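Local coordinates for putative transcriptional regulator TRANSCRIPTION REGULATOR protein (Rhizobium meliloti, PDB 5NLA) that acts as an AraC-like transcriptional activator that binds c-di-GMP by a PilZ-like mechanism to regulate extracellular polysaccharide production, at residues 51-56 / 83-88; 101-106 / 165-170; 109-114 / 153-158; 120-125 / 251-256. All coordinates share one frame; numbering follows the deposited sequence.

Interaction 1 (51-56 / 83-88); sequences TRDLPP and DGFPAE
Glu88 and Arg52 leave the sheet on the same face and run side by side, pointing the same way, as expected of an antiparallel non-hydrogen-bonded pair. Low on the chains, Glu88 CG packs 3.6 Å from Arg52 CB. Further out, the extended Glu88 chain carries its carboxylate over one face of the guanidinium, with CD above the centre and the two planes 80° apart. Glu88 OE2 lies 2.9 Å from Arg52 NH2, a salt bridge of charges alone, since the oxygen is well out of the guanidinium plane and no N-H points at it. The NH2 group is bonded instead to Ser50 OG.

Past this pair the first chain leaves its strand and Asp53 takes over. A chi1 of 53° puts its CG between the backbone N and the carbonyl carbon. Asp53 OD1 takes the N-H of Ala87 N at 3.1 Å on the syn side, tilted 31° out of the carboxylate plane. In return, Asp53 N makes a weak bond to Ala87 O at 3.3 Å. The other carboxylate oxygen, Asp53 OD2, sits 3.6 Å from Ala87 CB and at the edge of the Phe85 ring. The side chain thus pairs with the backbone where the ladder ends.

Helix 59-67 covers this corner through Trp63, which touches Asp53, Phe85 and Ala87, while strand 49-52 forms the outer edge of the sheet beside strand 88-94.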
loop_
_atom_site.group_PDB
_atom_site.type_symbol
_atom_site.label_atom_id
_atom_site.label_comp_id
_atom_site.label_asym_id
_atom_site.label_seq_id
_atom_site.Cartn_x
_atom_site.Cartn_y
_atom_site.Cartn_z
ATOM N N THR A 51 -10.136 -11.230 -8.589
ATOM C CA THR A 51 -11.404 -10.674 -8.128
ATOM C C THR A 51 -11.985 -9.877 -9.277
ATOM O O THR A 51 -11.341 -8.951 -9.769
ATOM C CB THR A 51 -11.194 -9.746 -6.918
ATOM O OG1 THR A 51 -11.024 -10.542 -5.739
ATOM C CG2 THR A 51 -12.372 -8.798 -6.698
ATOM N N ARG A 52 -13.175 -10.253 -9.725
ATOM C CA ARG A 52 -13.944 -9.406 -10.624
ATOM C C ARG A 52 -15.395 -9.478 -10.269
ATOM O O ARG A 52 -15.816 -10.315 -9.490
ATOM C CB ARG A 52 -13.741 -9.795 -12.094
ATOM C CG ARG A 52 -14.366 -11.113 -12.509
ATOM C CD ARG A 52 -13.718 -11.650 -13.774
ATOM N NE ARG A 52 -12.315 -12.008 -13.552
ATOM C CZ ARG A 52 -11.478 -12.456 -14.488
ATOM N NH1 ARG A 52 -11.877 -12.611 -15.754
ATOM N NH2 ARG A 52 -10.217 -12.741 -14.155
ATOM N N ASP A 53 -16.170 -8.609 -10.883
ATOM C CA ASP A 53 -17.594 -8.597 -10.645
ATOM C C ASP A 53 -18.413 -8.665 -11.930
ATOM O O ASP A 53 -19.580 -8.310 -11.918
ATOM C CB ASP A 53 -17.937 -7.373 -9.801
ATOM C CG ASP A 53 -17.412 -6.100 -10.397
ATOM O OD1 ASP A 53 -17.607 -5.900 -11.616
ATOM O OD2 ASP A 53 -16.812 -5.300 -9.642
ATOM N N LEU A 54 -17.823 -9.159 -13.018
ATOM C CA LEU A 54 -18.562 -9.336 -14.277
ATOM C C LEU A 54 -19.703 -10.380 -14.209
ATOM O O LEU A 54 -20.706 -10.192 -14.876
ATOM C CB LEU A 54 -17.618 -9.620 -15.461
ATOM C CG LEU A 54 -16.824 -8.415 -16.016
ATOM C CD1 LEU A 54 -15.470 -8.218 -15.336
ATOM C CD2 LEU A 54 -16.638 -8.531 -17.534
ATOM N N PRO A 55 -19.563 -11.467 -13.409
ATOM C CA PRO A 55 -20.691 -12.416 -13.260
ATOM C C PRO A 55 -21.892 -12.013 -12.361
ATOM O O PRO A 55 -22.977 -12.550 -12.562
ATOM C CB PRO A 55 -20.016 -13.696 -12.734
ATOM C CG PRO A 55 -18.577 -13.553 -13.093
ATOM C CD PRO A 55 -18.303 -12.083 -12.952
ATOM N N PRO A 56 -21.710 -11.132 -11.356
ATOM C CA PRO A 56 -22.906 -10.532 -10.718
ATOM C C PRO A 56 -23.657 -9.505 -11.593
ATOM O O PRO A 56 -23.365 -9.396 -12.781
ATOM C CB PRO A 56 -22.320 -9.844 -9.471
ATOM C CG PRO A 56 -21.112 -10.641 -9.115
ATOM C CD PRO A 56 -20.559 -11.156 -10.428
ATOM N N ASP A 83 -26.557 0.777 -13.550
ATOM C CA ASP A 83 -25.598 0.782 -14.661
ATOM C C ASP A 83 -24.587 -0.378 -14.619
ATOM O O ASP A 83 -24.137 -0.836 -15.654
ATOM C CB ASP A 83 -24.822 2.130 -14.715
ATOM C CG ASP A 83 -25.735 3.356 -14.942
ATOM O OD1 ASP A 83 -26.803 3.220 -15.592
ATOM O OD2 ASP A 83 -25.372 4.464 -14.476
ATOM N N GLY A 84 -24.228 -0.839 -13.429
ATOM C CA GLY A 84 -23.182 -1.834 -13.276
ATOM C C GLY A 84 -21.865 -1.166 -12.942
ATOM O O GLY A 84 -21.758 0.065 -12.919
ATOM N N PHE A 85 -20.857 -1.984 -12.673
ATOM C CA PHE A 85 -19.567 -1.491 -12.248
ATOM C C PHE A 85 -18.488 -2.548 -12.542
ATOM O O PHE A 85 -18.003 -3.223 -11.626
ATOM C CB PHE A 85 -19.623 -1.139 -10.765
ATOM C CG PHE A 85 -18.454 -0.334 -10.291
ATOM C CD1 PHE A 85 -18.479 1.050 -10.383
ATOM C CD2 PHE A 85 -17.339 -0.955 -9.723
ATOM C CE1 PHE A 85 -17.404 1.808 -9.949
ATOM C CE2 PHE A 85 -16.252 -0.199 -9.279
ATOM C CZ PHE A 85 -16.279 1.183 -9.401
ATOM N N PRO A 86 -18.103 -2.686 -13.826
ATOM C CA PRO A 86 -17.172 -3.731 -14.245
ATOM C C PRO A 86 -15.740 -3.464 -13.772
ATOM O O PRO A 86 -15.099 -2.533 -14.253
ATOM C CB PRO A 86 -17.252 -3.677 -15.764
ATOM C CG PRO A 86 -17.577 -2.258 -16.074
ATOM C CD PRO A 86 -18.349 -1.711 -14.905
ATOM N N ALA A 87 -15.257 -4.290 -12.846
ATOM C CA ALA A 87 -13.956 -4.090 -12.220
ATOM C C ALA A 87 -13.220 -5.414 -12.022
ATOM O O ALA A 87 -13.835 -6.471 -11.923
ATOM C CB ALA A 87 -14.098 -3.347 -10.900
ATOM N N GLU A 88 -11.891 -5.319 -11.992
ATOM C CA GLU A 88 -11.003 -6.461 -11.904
ATOM C C GLU A 88 -9.806 -6.102 -11.053
ATOM O O GLU A 88 -9.200 -5.045 -11.243
ATOM C CB GLU A 88 -10.501 -6.860 -13.285
ATOM C CG GLU A 88 -11.036 -8.172 -13.819
ATOM C CD GLU A 88 -10.179 -8.712 -14.951
ATOM O OE1 GLU A 88 -9.661 -7.899 -15.760
ATOM O OE2 GLU A 88 -10.008 -9.951 -15.019
#

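Interaction 2 (101-106 / 165-170); sequences QQVTPA and DAASIL
Gln102 lays its amide nitrogen against Leu170, NE2 lying 3.4 Å from Leu170 CD1 as the two side chains cross obliquely. Strands 97-104 and 166-173 form an antiparallel ladder in the middle of a seven-stranded sheet, consistent with the cupin-like barrel of AraC relatives. CG of Gln102 is anti to the backbone N (chi1 -176°), and the chain beyond it runs out extended. At its end, Gln102 NE2 makes only a weak bond to Ser168 OG, at 3.5 Å.

The backbone does the main work. Gln102 with Ser168 and Thr104 with Ala166 are hydrogen-bonded pairs, each closed by two reciprocal N-H...O bonds; Ser168 N, for one, lies 2.9 Å from Gln102 O. The side chains of both pairs share the face where helix 59-67 packs, Trp63 touching Gln102 and Thr104. On the other face Gln101 lies alongside Ile169, its CG 4.2 Å from Ile169 CD1. The Gln101 amide is held from outside the pair, by Trp92 NE1 at OE1 and by Glu209 at NE2. Between the bonded pairs comes the non-hydrogen-bonded pair of Val103 and Ala167, where Val103 CG2 approaches Ala167 CB to 4.4 Å.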
loop_
_atom_site.group_PDB
_atom_site.type_symbol
_atom_site.label_atom_id
_atom_site.label_comp_id
_atom_site.label_asym_id
_atom_site.label_seq_id
_atom_site.Cartn_x
_atom_site.Cartn_y
_atom_site.Cartn_z
ATOM N N GLN A 101 -2.839 -5.892 -10.341
ATOM C CA GLN A 101 -3.359 -5.333 -11.590
ATOM C C GLN A 101 -4.828 -4.960 -11.385
ATOM O O GLN A 101 -5.671 -5.832 -11.157
ATOM C CB GLN A 101 -3.207 -6.332 -12.731
ATOM C CG GLN A 101 -1.748 -6.574 -13.131
ATOM C CD GLN A 101 -1.528 -7.854 -13.924
ATOM O OE1 GLN A 101 -1.835 -8.958 -13.457
ATOM N NE2 GLN A 101 -0.966 -7.717 -15.115
ATOM N N GLN A 102 -5.118 -3.662 -11.450
ATOM C CA GLN A 102 -6.457 -3.134 -11.240
ATOM C C GLN A 102 -7.049 -2.555 -12.527
ATOM O O GLN A 102 -6.398 -1.763 -13.219
ATOM C CB GLN A 102 -6.388 -2.032 -10.199
ATOM C CG GLN A 102 -7.729 -1.443 -9.809
ATOM C CD GLN A 102 -7.633 -0.640 -8.535
ATOM O OE1 GLN A 102 -8.491 -0.741 -7.647
ATOM N NE2 GLN A 102 -6.572 0.151 -8.420
ATOM N N VAL A 103 -8.281 -2.949 -12.836
ATOM C CA VAL A 103 -9.070 -2.285 -13.870
ATOM C C VAL A 103 -10.390 -1.889 -13.235
ATOM O O VAL A 103 -11.084 -2.728 -12.671
ATOM C CB VAL A 103 -9.323 -3.195 -15.087
ATOM C CG1 VAL A 103 -10.178 -2.469 -16.118
ATOM C CG2 VAL A 103 -8.005 -3.642 -15.701
ATOM N N THR A 104 -10.736 -0.617 -13.340
ATOM C CA THR A 104 -11.823 -0.073 -12.548
ATOM C C THR A 104 -12.523 1.119 -13.244
ATOM O O THR A 104 -11.869 1.880 -13.962
ATOM C CB THR A 104 -11.276 0.299 -11.149
ATOM O OG1 THR A 104 -12.360 0.418 -10.227
ATOM C CG2 THR A 104 -10.451 1.585 -11.180
ATOM N N PRO A 105 -13.855 1.259 -13.080
ATOM C CA PRO A 105 -14.555 2.450 -13.598
ATOM C C PRO A 105 -14.339 3.688 -12.716
ATOM O O PRO A 105 -13.716 3.587 -11.665
ATOM C CB PRO A 105 -16.038 2.038 -13.586
ATOM C CG PRO A 105 -16.042 0.562 -13.435
ATOM C CD PRO A 105 -14.814 0.235 -12.643
ATOM N N ALA A 106 -14.847 4.844 -13.149
ATOM C CA ALA A 106 -14.689 6.078 -12.378
ATOM C C ALA A 106 -15.373 5.930 -11.042
ATOM O O ALA A 106 -16.520 5.518 -10.980
ATOM C CB ALA A 106 -15.255 7.277 -13.110
ATOM N N ASP A 165 -12.153 6.312 -15.012
ATOM C CA ASP A 165 -11.938 4.901 -15.309
ATOM C C ASP A 165 -10.457 4.716 -15.612
ATOM O O ASP A 165 -9.827 5.596 -16.171
ATOM C CB ASP A 165 -12.821 4.405 -16.448
ATOM C CG ASP A 165 -12.398 4.925 -17.830
ATOM O OD1 ASP A 165 -11.836 6.033 -17.970
ATOM O OD2 ASP A 165 -12.674 4.218 -18.809
ATOM N N ALA A 166 -9.874 3.605 -15.185
ATOM C CA ALA A 166 -8.430 3.478 -15.247
ATOM C C ALA A 166 -7.987 2.045 -15.208
ATOM O O ALA A 166 -8.722 1.171 -14.769
ATOM C CB ALA A 166 -7.785 4.249 -14.102
ATOM N N ALA A 167 -6.773 1.833 -15.704
ATOM C CA ALA A 167 -6.051 0.575 -15.574
ATOM C C ALA A 167 -4.746 0.926 -14.907
ATOM O O ALA A 167 -4.010 1.779 -15.396
ATOM C CB ALA A 167 -5.779 -0.041 -16.942
ATOM N N SER A 168 -4.455 0.286 -13.794
ATOM C CA SER A 168 -3.205 0.540 -13.115
ATOM C C SER A 168 -2.514 -0.747 -12.724
ATOM O O SER A 168 -3.129 -1.818 -12.672
ATOM C CB SER A 168 -3.420 1.436 -11.882
ATOM O OG SER A 168 -4.349 0.883 -10.972
ATOM N N ILE A 169 -1.215 -0.622 -12.479
ATOM C CA ILE A 169 -0.451 -1.665 -11.813
ATOM C C ILE A 169 0.069 -1.069 -10.490
ATOM O O ILE A 169 0.685 0.006 -10.471
ATOM C CB ILE A 169 0.629 -2.278 -12.741
ATOM C CG1 ILE A 169 1.309 -3.478 -12.061
ATOM C CG2 ILE A 169 1.652 -1.243 -13.186
ATOM C CD1 ILE A 169 1.866 -4.500 -13.034
ATOM N N LEU A 170 -0.254 -1.749 -9.389
ATOM C CA LEU A 170 -0.023 -1.244 -8.029
ATOM C C LEU A 170 0.958 -2.135 -7.253
ATOM O O LEU A 170 0.779 -3.351 -7.200
ATOM C CB LEU A 170 -1.342 -1.220 -7.258
ATOM C CG LEU A 170 -2.504 -0.308 -7.674
ATOM C CD1 LEU A 170 -3.677 -0.565 -6.732
ATOM C CD2 LEU A 170 -2.119 1.166 -7.648
#

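Interaction 3 (109-114 / 153-158); sequences YERSQT and RSLGYP
Arg111 reaches from the end of strand 107-111 to the carbonyl of Leu155 in the loop that follows strand 150-154, joining the five-stranded sheet to the seven-stranded one. Its CG is anti to the backbone N (chi1 -176°) and the chain stays extended as far as NE. The last torsion, chi4 77°, turns the guanidinium so that Leu155 O lies at its edge, in its plane. Arg111 NE donates to Leu155 O at 2.6 Å, in the carbonyl plane and on a lone pair, while Arg111 NH2 adds a weak bond to Leu155 O at 3.1 Å.

The accepting carbonyl belongs to a type I turn from Ser154 to Tyr157. Within it, Ser154 OG takes the N-H of Gly156, an ST turn. Pro158 packs against the backbone, its CB 3.2 Å from Arg111 O, and against the amide end of Gln113. Bent at chi2, Gln113 lies obliquely against the proline, with OE1 3.9 Å from Pro158 CG.

An alanine in place of Arg111 would probably leave Leu155 O without either donor and the turn less firmly tied to strand 107-111. The guanidinium also bonds to Pro69 O, Leu70 O and Ser119 OG, so one cationic group collects several neutral oxygens, a pattern that would spread its charge among carbonyl and hydroxyl dipoles.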
loop_
_atom_site.group_PDB
_atom_site.type_symbol
_atom_site.label_atom_id
_atom_site.label_comp_id
_atom_site.label_asym_id
_atom_site.label_seq_id
_atom_site.Cartn_x
_atom_site.Cartn_y
_atom_site.Cartn_z
ATOM N N TYR A 109 -12.702 7.658 -3.705
ATOM C CA TYR A 109 -12.097 6.827 -2.660
ATOM C C TYR A 109 -11.671 7.652 -1.441
ATOM O O TYR A 109 -11.250 8.807 -1.555
ATOM C CB TYR A 109 -10.900 6.034 -3.225
ATOM C CG TYR A 109 -9.891 6.867 -3.998
ATOM C CD1 TYR A 109 -8.859 7.526 -3.347
ATOM C CD2 TYR A 109 -9.990 7.009 -5.381
ATOM C CE1 TYR A 109 -7.936 8.281 -4.049
ATOM C CE2 TYR A 109 -9.068 7.765 -6.101
ATOM C CZ TYR A 109 -8.036 8.404 -5.432
ATOM O OH TYR A 109 -7.122 9.179 -6.131
ATOM N N GLU A 110 -11.795 7.042 -0.271
ATOM C CA GLU A 110 -11.295 7.635 0.971
ATOM C C GLU A 110 -10.655 6.563 1.837
ATOM O O GLU A 110 -11.235 5.493 2.034
ATOM C CB GLU A 110 -12.424 8.316 1.742
ATOM C CG GLU A 110 -11.948 9.069 2.975
ATOM C CD GLU A 110 -12.990 10.010 3.557
ATOM O OE1 GLU A 110 -14.186 9.896 3.194
ATOM O OE2 GLU A 110 -12.609 10.868 4.387
ATOM N N ARG A 111 -9.453 6.856 2.328
ATOM C CA ARG A 111 -8.864 6.139 3.459
ATOM C C ARG A 111 -8.792 7.166 4.566
ATOM O O ARG A 111 -8.042 8.131 4.459
ATOM C CB ARG A 111 -7.486 5.621 3.103
ATOM C CG ARG A 111 -6.840 4.789 4.186
ATOM C CD ARG A 111 -5.669 3.997 3.643
ATOM N NE ARG A 111 -5.028 3.207 4.686
ATOM C CZ ARG A 111 -5.493 2.067 5.182
ATOM N NH1 ARG A 111 -6.643 1.539 4.785
ATOM N NH2 ARG A 111 -4.792 1.450 6.121
ATOM N N SER A 112 -9.606 6.982 5.610
ATOM C CA SER A 112 -9.794 8.011 6.646
ATOM C C SER A 112 -9.061 7.759 7.985
ATOM O O SER A 112 -8.561 6.665 8.256
ATOM C CB SER A 112 -11.285 8.162 6.915
ATOM O OG SER A 112 -11.779 6.985 7.510
ATOM N N GLN A 113 -9.054 8.788 8.827
ATOM C CA GLN A 113 -8.526 8.690 10.195
ATOM C C GLN A 113 -9.183 7.538 10.962
ATOM O O GLN A 113 -8.493 6.707 11.536
ATOM C CB GLN A 113 -8.715 10.006 10.962
ATOM C CG GLN A 113 -8.043 11.231 10.333
ATOM C CD GLN A 113 -6.597 11.463 10.768
ATOM O OE1 GLN A 113 -5.811 10.518 10.975
ATOM N NE2 GLN A 113 -6.236 12.743 10.899
ATOM N N THR A 114 -10.510 7.473 10.912
ATOM C CA THR A 114 -11.287 6.427 11.587
ATOM C C THR A 114 -10.852 5.029 11.170
ATOM O O THR A 114 -10.703 4.130 12.004
ATOM C CB THR A 114 -12.805 6.562 11.292
ATOM O OG1 THR A 114 -13.232 7.902 11.547
ATOM C CG2 THR A 114 -13.630 5.611 12.171
ATOM N N ARG A 153 2.400 6.825 -2.046
ATOM C CA ARG A 153 1.607 7.069 -0.839
ATOM C C ARG A 153 1.861 5.989 0.215
ATOM O O ARG A 153 1.901 4.796 -0.117
ATOM C CB ARG A 153 0.101 7.036 -1.175
ATOM C CG ARG A 153 -0.526 8.381 -1.483
ATOM C CD ARG A 153 -2.036 8.317 -1.343
ATOM N NE ARG A 153 -2.628 7.360 -2.267
ATOM C CZ ARG A 153 -2.851 7.558 -3.579
ATOM N NH1 ARG A 153 -2.510 8.697 -4.210
ATOM N NH2 ARG A 153 -3.413 6.576 -4.278
ATOM N N SER A 154 2.003 6.393 1.477
ATOM C CA SER A 154 1.861 5.446 2.576
ATOM C C SER A 154 0.395 5.205 2.898
ATOM O O SER A 154 -0.424 6.137 2.890
ATOM C CB SER A 154 2.526 5.944 3.825
ATOM O OG SER A 154 2.349 4.967 4.836
ATOM N N LEU A 155 0.067 3.958 3.208
ATOM C CA LEU A 155 -1.281 3.613 3.626
ATOM C C LEU A 155 -1.541 3.911 5.115
ATOM O O LEU A 155 -2.637 3.646 5.612
ATOM C CB LEU A 155 -1.570 2.149 3.315
ATOM C CG LEU A 155 -1.444 1.766 1.842
ATOM C CD1 LEU A 155 -1.798 0.307 1.683
ATOM C CD2 LEU A 155 -2.347 2.622 0.968
ATOM N N GLY A 156 -0.539 4.443 5.811
ATOM C CA GLY A 156 -0.692 4.935 7.168
ATOM C C GLY A 156 -1.160 6.374 7.304
ATOM O O GLY A 156 -1.540 6.786 8.410
ATOM N N TYR A 157 -1.094 7.154 6.221
ATOM C CA TYR A 157 -1.657 8.511 6.203
ATOM C C TYR A 157 -2.978 8.496 5.449
ATOM O O TYR A 157 -3.099 7.815 4.431
ATOM C CB TYR A 157 -0.733 9.517 5.524
ATOM C CG TYR A 157 0.384 10.030 6.373
ATOM C CD1 TYR A 157 0.124 10.773 7.522
ATOM C CD2 TYR A 157 1.726 9.819 6.008
ATOM C CE1 TYR A 157 1.162 11.256 8.307
ATOM C CE2 TYR A 157 2.772 10.314 6.780
ATOM C CZ TYR A 157 2.487 11.033 7.931
ATOM O OH TYR A 157 3.522 11.529 8.701
ATOM N N PRO A 158 -3.961 9.272 5.932
ATOM C CA PRO A 158 -5.234 9.348 5.230
ATOM C C PRO A 158 -5.138 10.080 3.902
ATOM O O PRO A 158 -4.223 10.878 3.688
ATOM C CB PRO A 158 -6.144 10.102 6.198
ATOM C CG PRO A 158 -5.234 10.854 7.098
ATOM C CD PRO A 158 -3.927 10.127 7.137
#

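Interaction 4 (120-125 / 251-256); sequences PIDHWN and VMERAH
Asp122 and His256 are modelled as a His-carboxylate hydrogen bond between the loop before strand 124-129 and helix 251-261, probably the first helix of the DNA-binding part, as in AraC relatives. His256 ND1 is the donor to Asp122 OD2, but the modelled 2.4 Å between them is too short to trust at this resolution. The oxygen lies near the ring plane, at its edge, and the carboxylate is turned 42° from the ring. CB of Asp122 points at the helix, and CG sits between the backbone N and the carbonyl carbon (chi1 60°).

Packing contacts surround this pair and carry the join. The apolar one is Pro120 CB, 4.0 Å from Met252 CE; Met252 CG also approaches Pro120 O to 3.4 Å. The bend at chi2 (52°) puts the methionine sulfur over one face of the His256 ring, offset toward the rim. An alanine in place of Met252 would probably leave a gap beside Pro120 and remove the packing that helps hold the imidazole in its orientation. Nearby, Asp122 CB rests 3.8 Å from Glu253 CG.

Two further polar atoms have partners beyond the segments. Trp124 NE1 bonds to Tyr175 O, while Glu253 OE2, 4.4 Å from Trp124 CH2, is hydrogen-bonded to Ser154 OG.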
loop_
_atom_site.group_PDB
_atom_site.type_symbol
_atom_site.label_atom_id
_atom_site.label_comp_id
_atom_site.label_asym_id
_atom_site.label_seq_id
_atom_site.Cartn_x
_atom_site.Cartn_y
_atom_site.Cartn_z
ATOM N N PRO A 120 -4.595 -2.479 10.322
ATOM C CA PRO A 120 -3.247 -3.034 10.317
ATOM C C PRO A 120 -2.445 -2.800 9.024
ATOM O O PRO A 120 -1.315 -3.288 8.908
ATOM C CB PRO A 120 -3.495 -4.531 10.530
ATOM C CG PRO A 120 -4.818 -4.778 9.917
ATOM C CD PRO A 120 -5.615 -3.520 10.089
ATOM N N ILE A 121 -3.006 -2.076 8.063
ATOM C CA ILE A 121 -2.360 -1.876 6.773
ATOM C C ILE A 121 -1.571 -0.563 6.835
ATOM O O ILE A 121 -2.138 0.493 7.160
ATOM C CB ILE A 121 -3.403 -1.870 5.625
ATOM C CG1 ILE A 121 -4.105 -3.231 5.551
ATOM C CG2 ILE A 121 -2.743 -1.556 4.285
ATOM C CD1 ILE A 121 -5.385 -3.239 4.739
ATOM N N ASP A 122 -0.267 -0.646 6.557
ATOM C CA ASP A 122 0.595 0.539 6.461
ATOM C C ASP A 122 1.628 0.416 5.338
ATOM O O ASP A 122 2.710 1.027 5.385
ATOM C CB ASP A 122 1.295 0.771 7.791
ATOM C CG ASP A 122 2.159 -0.402 8.209
ATOM O OD1 ASP A 122 2.081 -1.482 7.581
ATOM O OD2 ASP A 122 2.909 -0.236 9.187
ATOM N N HIS A 123 1.276 -0.336 4.308
ATOM C CA HIS A 123 2.187 -0.599 3.220
ATOM C C HIS A 123 2.559 0.729 2.553
ATOM O O HIS A 123 1.830 1.716 2.669
ATOM C CB HIS A 123 1.543 -1.533 2.179
ATOM C CG HIS A 123 1.282 -2.926 2.670
ATOM N ND1 HIS A 123 0.422 -3.204 3.708
ATOM C CD2 HIS A 123 1.750 -4.124 2.243
ATOM C CE1 HIS A 123 0.391 -4.508 3.917
ATOM N NE2 HIS A 123 1.180 -5.092 3.035
ATOM N N TRP A 124 3.707 0.744 1.883
ATOM C CA TRP A 124 4.045 1.813 0.950
ATOM C C TRP A 124 3.363 1.439 -0.364
ATOM O O TRP A 124 3.569 0.350 -0.897
ATOM C CB TRP A 124 5.551 1.901 0.751
ATOM C CG TRP A 124 6.334 1.948 2.022
ATOM C CD1 TRP A 124 6.960 0.911 2.621
ATOM C CD2 TRP A 124 6.572 3.095 2.846
ATOM N NE1 TRP A 124 7.571 1.333 3.773
ATOM C CE2 TRP A 124 7.347 2.670 3.933
ATOM C CE3 TRP A 124 6.193 4.438 2.772
ATOM C CZ2 TRP A 124 7.764 3.531 4.935
ATOM C CZ3 TRP A 124 6.598 5.299 3.776
ATOM C CH2 TRP A 124 7.384 4.841 4.841
ATOM N N ASN A 125 2.521 2.326 -0.864
ATOM C CA ASN A 125 1.765 2.074 -2.082
ATOM C C ASN A 125 2.392 2.895 -3.200
ATOM O O ASN A 125 2.554 4.117 -3.082
ATOM C CB ASN A 125 0.298 2.476 -1.864
ATOM C CG ASN A 125 -0.674 1.867 -2.879
ATOM O OD1 ASN A 125 -1.807 2.328 -2.971
ATOM N ND2 ASN A 125 -0.262 0.846 -3.613
ATOM N N VAL A 251 -2.000 4.400 13.664
ATOM C CA VAL A 251 -1.325 3.602 14.673
ATOM C C VAL A 251 -0.295 2.637 14.109
ATOM O O VAL A 251 0.840 2.648 14.570
ATOM C CB VAL A 251 -2.270 2.851 15.664
ATOM C CG1 VAL A 251 -2.841 3.812 16.689
ATOM C CG2 VAL A 251 -3.366 2.047 14.976
ATOM N N MET A 252 -0.664 1.822 13.127
ATOM C CA MET A 252 0.215 0.727 12.685
ATOM C C MET A 252 1.500 1.230 12.062
ATOM O O MET A 252 2.557 0.647 12.279
ATOM C CB MET A 252 -0.485 -0.214 11.698
ATOM C CG MET A 252 0.284 -1.496 11.376
ATOM S SD MET A 252 0.853 -2.486 12.783
ATOM C CE MET A 252 0.094 -4.017 12.263
ATOM N N GLU A 253 1.409 2.308 11.297
ATOM C CA GLU A 253 2.596 2.938 10.725
ATOM C C GLU A 253 3.483 3.481 11.860
ATOM O O GLU A 253 4.705 3.331 11.821
ATOM C CB GLU A 253 2.198 4.037 9.718
ATOM C CG GLU A 253 3.048 4.125 8.447
ATOM C CD GLU A 253 3.982 5.305 8.428
ATOM O OE1 GLU A 253 4.702 5.477 9.440
ATOM O OE2 GLU A 253 3.998 6.045 7.413
ATOM N N ARG A 254 2.863 4.075 12.879
ATOM C CA ARG A 254 3.609 4.573 14.041
ATOM C C ARG A 254 4.254 3.456 14.855
ATOM O O ARG A 254 5.377 3.619 15.322
ATOM C CB ARG A 254 2.741 5.482 14.921
ATOM C CG ARG A 254 2.624 6.886 14.346
ATOM C CD ARG A 254 1.852 7.833 15.236
ATOM N NE ARG A 254 0.459 7.398 15.350
ATOM C CZ ARG A 254 -0.214 7.185 16.487
ATOM N NH1 ARG A 254 0.340 7.394 17.688
ATOM N NH2 ARG A 254 -1.479 6.773 16.419
ATOM N N ALA A 255 3.555 2.329 14.989
ATOM C CA ALA A 255 4.075 1.136 15.666
ATOM C C ALA A 255 5.224 0.475 14.903
ATOM O O ALA A 255 6.270 0.173 15.486
ATOM C CB ALA A 255 2.963 0.124 15.875
ATOM N N HIS A 256 5.025 0.244 13.604
ATOM C CA HIS A 256 6.080 -0.339 12.768
ATOM C C HIS A 256 7.356 0.520 12.727
ATOM O O HIS A 256 8.471 -0.028 12.660
ATOM C CB HIS A 256 5.585 -0.620 11.341
ATOM C CG HIS A 256 4.820 -1.901 11.199
ATOM N ND1 HIS A 256 3.983 -2.145 10.136
ATOM C CD2 HIS A 256 4.762 -3.005 11.979
ATOM C CE1 HIS A 256 3.450 -3.344 10.255
ATOM N NE2 HIS A 256 3.906 -3.888 11.366
#

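How the interactions relate
Interaction 1 is at the outer strand 49-52 of the seven-stranded sheet and interaction 2 two strands further in, their centres about 13 Å apart. They are joined directly: strand 88-94 pairs with strand 97-104 through Glu88 O and Val103 N. Interactions 3 and 4 lie nearer the centre of the chain, centres about 10 Å apart, linked where strands 150-154 and 124-129 are neighbours. Along the chain, interaction 1 closes first; interaction 3 is nested within the loop of interaction 2, and interaction 4 crosses both. All four touch the seven-stranded sheet; interaction 3 also joins it to strand 107-111 of the second sheet, and interaction 4 brings helix 251-261, probably of the DNA-binding part, against the loop leading into strand 124-129.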